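Local coordinates for cell surface protein (Faecalibacterium prausnitzii A2-165, PDB 4GT6), which is of unknown function but, as an extracellular leucine-rich repeat protein of the BspA type, probably binds other proteins, at residues Ser212-Glu215 against Ser216-Ala219; Glu257-Ala260 against Phe261-Cys264. One frame throughout, in Å; residues are numbered along the deposited sequence. Where two conformers were deposited one is given.

Contact 1 of 2, residues Ser212-Glu215 against Ser216-Ala219; sequences SDSE and SYPA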
loop_
_atom_site.group_PDB
_atom_site.type_symbol
_atom_site.label_atom_id
_atom_site.label_comp_id
_atom_site.label_asym_id
_atom_site.label_seq_id
_atom_site.Cartn_x
_atom_site.Cartn_y
_atom_site.Cartn_z
ATOM N N SER A 212 -7.615 17.026 -3.355
ATOM C CA SER A 212 -8.342 16.563 -2.176
ATOM C C SER A 212 -9.469 17.514 -1.815
ATOM O O SER A 212 -9.296 18.723 -1.893
ATOM C CB SER A 212 -7.392 16.431 -0.984
ATOM O OG SER A 212 -8.127 16.112 0.187
ATOM N N ASP A 213 -10.602 16.956 -1.358
ATOM C CA ASP A 213 -11.736 17.722 -0.841
ATOM C C ASP A 213 -11.824 17.539 0.676
ATOM O O ASP A 213 -12.749 18.045 1.298
ATOM C CB ASP A 213 -13.050 17.261 -1.499
ATOM C CG ASP A 213 -13.148 17.531 -2.983
ATOM O OD1 ASP A 213 -12.560 18.517 -3.445
ATOM O OD2 ASP A 213 -13.779 16.737 -3.676
ATOM N N SER A 214 -10.893 16.777 1.264
ATOM C CA SER A 214 -10.895 16.473 2.695
ATOM C C SER A 214 -10.194 17.544 3.512
ATOM O O SER A 214 -9.035 17.865 3.222
ATOM C CB SER A 214 -10.208 15.132 2.944
ATOM O OG SER A 214 -9.994 14.946 4.334
ATOM N N GLU A 215 -10.874 18.053 4.568
ATOM C CA GLU A 215 -10.260 19.043 5.458
ATOM C C GLU A 215 -9.184 18.375 6.333
ATOM O O GLU A 215 -8.227 19.042 6.733
ATOM C CB GLU A 215 -11.318 19.734 6.326
ATOM C CG GLU A 215 -12.237 20.658 5.537
ATOM C CD GLU A 215 -11.681 22.026 5.179
ATOM O OE1 GLU A 215 -11.040 22.664 6.045
ATOM O OE2 GLU A 215 -11.920 22.476 4.034
ATOM N N SER A 216 -9.312 17.046 6.605
ATOM C CA SER A 216 -8.322 16.320 7.406
ATOM C C SER A 216 -7.090 15.982 6.600
ATOM O O SER A 216 -6.009 15.815 7.175
ATOM C CB SER A 216 -8.908 15.012 7.942
ATOM O OG SER A 216 -9.890 15.275 8.920
ATOM N N TYR A 217 -7.243 15.836 5.271
ATOM C CA TYR A 217 -6.119 15.456 4.416
ATOM C C TYR A 217 -6.051 16.389 3.233
ATOM O O TYR A 217 -6.367 15.999 2.105
ATOM C CB TYR A 217 -6.225 13.966 3.979
ATOM C CG TYR A 217 -5.970 13.035 5.145
ATOM C CD1 TYR A 217 -4.677 12.604 5.451
ATOM C CD2 TYR A 217 -7.001 12.668 6.006
ATOM C CE1 TYR A 217 -4.437 11.770 6.541
ATOM C CE2 TYR A 217 -6.759 11.887 7.132
ATOM C CZ TYR A 217 -5.481 11.426 7.386
ATOM O OH TYR A 217 -5.275 10.648 8.491
ATOM N N PRO A 218 -5.683 17.661 3.471
ATOM C CA PRO A 218 -5.670 18.619 2.350
ATOM C C PRO A 218 -4.515 18.413 1.387
ATOM O O PRO A 218 -3.453 17.896 1.749
ATOM C CB PRO A 218 -5.553 19.982 3.060
ATOM C CG PRO A 218 -4.758 19.680 4.314
ATOM C CD PRO A 218 -5.269 18.301 4.744
ATOM N N ALA A 219 -4.730 18.830 0.138
ATOM C CA ALA A 219 -3.660 18.839 -0.848
ATOM C C ALA A 219 -3.245 20.304 -0.941
ATOM O O ALA A 219 -4.070 21.160 -1.276
ATOM C CB ALA A 219 -4.121 18.262 -2.188
HETATM O O HOH W 1 -7.242 20.169 -0.467
#
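Where strand 209-212 ends and the chain turns back toward strand 224-227, two serine hydroxyls, those of Ser212 and Ser214, grip the backbone of Tyr217 from the incoming arm of the loop. The first sits in an ST turn: Ser212 OG accepts the N-H of Ser214, 3.0 Å from Ser214 N, and gives its own proton to the carbonyl of Tyr217, with Ser212 OG 2.6 Å from Tyr217 O. Having OG opposite the backbone N (chi1 174°) swings it beside its own carbonyl carbon, from where it serves both bonds. It approaches Tyr217 O from 32° outside the carbonyl plane.

Ser214 OG works in the reverse sense and is an acceptor here. Tyr217 N gives its N-H to Ser214 OG at 3.0 Å, and weakly also to Ser214 O, while Ser216 N, 3.2 Å from Ser214 OG, adds a weak, strongly bent bond. The same hydroxyl is also hydrogen-bonded to Val193 O, in the loop before strand 195-196, and lies near the plane of the Tyr217 ring, at its edge. That ring leads away from the turn to set its OH between Glu226 and Ile196 N. Pro218 CD lies 3.6 Å from Glu215 O.

Toward the open end of the loop, the CB atoms of Ser212 and Ala219 meet at 3.9 Å, and one water bridges Ser212 O and Ala219 N, 2.9 Å from each. The Ser212-Ser214 bond alone makes the ST turn; the other serine bonds span the loop, which carries the chain into the 224-227/233-237 hairpin of this leucine-rich repeat protein.

Contact 2 of 2, residues Glu257-Ala260 against Phe261-Cys264; sequences ETHA and FDSC. With EDO (1,2-ethanediol), chain L.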
loop_
_atom_site.group_PDB
_atom_site.type_symbol
_atom_site.label_atom_id
_atom_site.label_comp_id
_atom_site.label_asym_id
_atom_site.label_seq_id
_atom_site.Cartn_x
_atom_site.Cartn_y
_atom_site.Cartn_z
ATOM N N GLU A 257 6.152 12.064 7.162
ATOM C CA GLU A 257 5.718 10.701 7.422
ATOM C C GLU A 257 6.557 9.677 6.594
ATOM O O GLU A 257 7.294 10.051 5.673
ATOM C CB GLU A 257 4.194 10.567 7.200
ATOM C CG GLU A 257 3.540 9.329 7.810
ATOM C CD GLU A 257 3.976 9.004 9.227
ATOM O OE1 GLU A 257 3.501 9.694 10.158
ATOM O OE2 GLU A 257 4.871 8.142 9.397
ATOM N N THR A 258 6.505 8.410 7.001
ATOM C CA THR A 258 7.265 7.330 6.373
ATOM C C THR A 258 7.015 7.311 4.858
ATOM O O THR A 258 5.875 7.467 4.411
ATOM C CB THR A 258 6.964 5.974 7.052
ATOM O OG1 THR A 258 7.763 4.948 6.449
ATOM C CG2 THR A 258 5.496 5.575 6.985
ATOM N N HIS A 259 8.103 7.178 4.073
ATOM C CA HIS A 259 8.098 7.113 2.598
ATOM C C HIS A 259 7.375 8.311 1.928
ATOM O O HIS A 259 6.935 8.182 0.782
ATOM C CB HIS A 259 7.482 5.753 2.151
ATOM C CG HIS A 259 8.254 4.581 2.687
ATOM N ND1 HIS A 259 7.739 3.761 3.681
ATOM C CD2 HIS A 259 9.504 4.161 2.384
ATOM C CE1 HIS A 259 8.689 2.870 3.945
ATOM N NE2 HIS A 259 9.759 3.057 3.172
ATOM N N ALA A 260 7.279 9.487 2.612
ATOM C CA ALA A 260 6.537 10.624 2.036
ATOM C C ALA A 260 7.168 11.125 0.732
ATOM O O ALA A 260 6.457 11.625 -0.141
ATOM C CB ALA A 260 6.442 11.779 3.044
ATOM N N PHE A 261 8.503 10.994 0.603
ATOM C CA PHE A 261 9.236 11.440 -0.593
ATOM C C PHE A 261 9.950 10.276 -1.261
ATOM O O PHE A 261 10.917 10.493 -1.978
ATOM C CB PHE A 261 10.281 12.516 -0.232
ATOM C CG PHE A 261 9.780 13.873 0.182
ATOM C CD1 PHE A 261 9.433 14.129 1.509
ATOM C CD2 PHE A 261 9.758 14.933 -0.725
ATOM C CE1 PHE A 261 9.014 15.404 1.908
ATOM C CE2 PHE A 261 9.321 16.204 -0.330
ATOM C CZ PHE A 261 8.958 16.434 0.986
ATOM N N ASP A 262 9.477 9.040 -1.074
ATOM C CA ASP A 262 10.196 7.939 -1.692
ATOM C C ASP A 262 10.109 8.020 -3.226
ATOM O O ASP A 262 9.122 8.524 -3.783
ATOM C CB ASP A 262 9.750 6.560 -1.151
ATOM C CG ASP A 262 8.341 6.043 -1.495
ATOM O OD1 ASP A 262 7.574 6.775 -2.142
ATOM O OD2 ASP A 262 8.026 4.900 -1.126
ATOM N N SER A 263 11.209 7.609 -3.890
ATOM C CA SER A 263 11.336 7.484 -5.345
ATOM C C SER A 263 11.029 8.768 -6.140
ATOM O O SER A 263 10.486 8.679 -7.251
ATOM C CB SER A 263 10.478 6.329 -5.860
ATOM O OG SER A 263 10.952 5.106 -5.318
ATOM N N CYS A 264 11.414 9.951 -5.618
ATOM C CA CYS A 264 11.248 11.193 -6.393
ATOM C C CYS A 264 12.258 11.200 -7.532
ATOM O O CYS A 264 13.463 11.181 -7.283
ATOM C CB CYS A 264 11.409 12.420 -5.510
ATOM S SG CYS A 264 10.082 12.616 -4.312
HETATM C C1 EDO L . 6.939 1.522 8.138
HETATM O O1 EDO L . 7.187 2.462 7.106
HETATM C C2 EDO L . 6.743 2.184 9.514
HETATM O O2 EDO L . 5.464 2.769 9.568
#
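The imidazole of His259 and the carboxylate of Asp262 stand on the same side of a tight turn, their planes inclined at 46°. What touches is the root of the histidine: Asp262 OD2 lies 3.4 Å from His259 CB and further off from the ring itself, and the two polar ends do not meet. Each is engaged elsewhere, His259 ND1 with Asn199 OD1, Asp262 OD1 in a salt bridge to Arg237, and Asp262 OD2 with Glu203 N. With chi1 at 69°, Asp262 CG is tucked between its backbone N and carbonyl carbon, which folds the carboxylate back over the turn.

Beneath this pair runs a series of overlapping beta turns, a type II from Glu257 to Ala260, a type I from His259 to Asp262 and another type II from Phe261 to Cys264, forming the connection after strand 253-256 in the BspA-type leucine-rich repeat. The middle turn is closed by a straight but long and weak bond, Asp262 N to His259 O, 3.3 Å.

Phe261 is directed to the other side, where, buried, it stacks with Phe284 and Tyr238, consistent with a place in the core of the solenoid. Its CD1 brushes Ala260 CB at 4.1 Å. At the start of the turns, Glu257 OE2 receives Thr258 N at 2.9 Å from above the carboxylate plane. An ethanediol O1 lies near the plane of the His259 ring, at its edge.

Contact 1 and contact 2 follow one another along the chain, with strands 224-227, 233-237, 246-248 and 253-256 between them, and their centres lie about 19 Å apart. They do not touch, the nearest atoms being about 8 Å apart. Strand 233-237 joins their surroundings: Tyr217 of contact 1 packs on Ile236 and Pro218 on Tyr233, while Ala260 and Phe261 of contact 2 rest on Leu235. They turn the chain in different ways, contact 1 through serine hydroxyls holding the backbone ahead of a hairpin, contact 2 through successive beta turns. Both belong to a leucine-rich repeat part of a longer cell surface protein. Ser216 and His259 each lie about 3 Å from an ethanediol, probably from the crystallisation liquor.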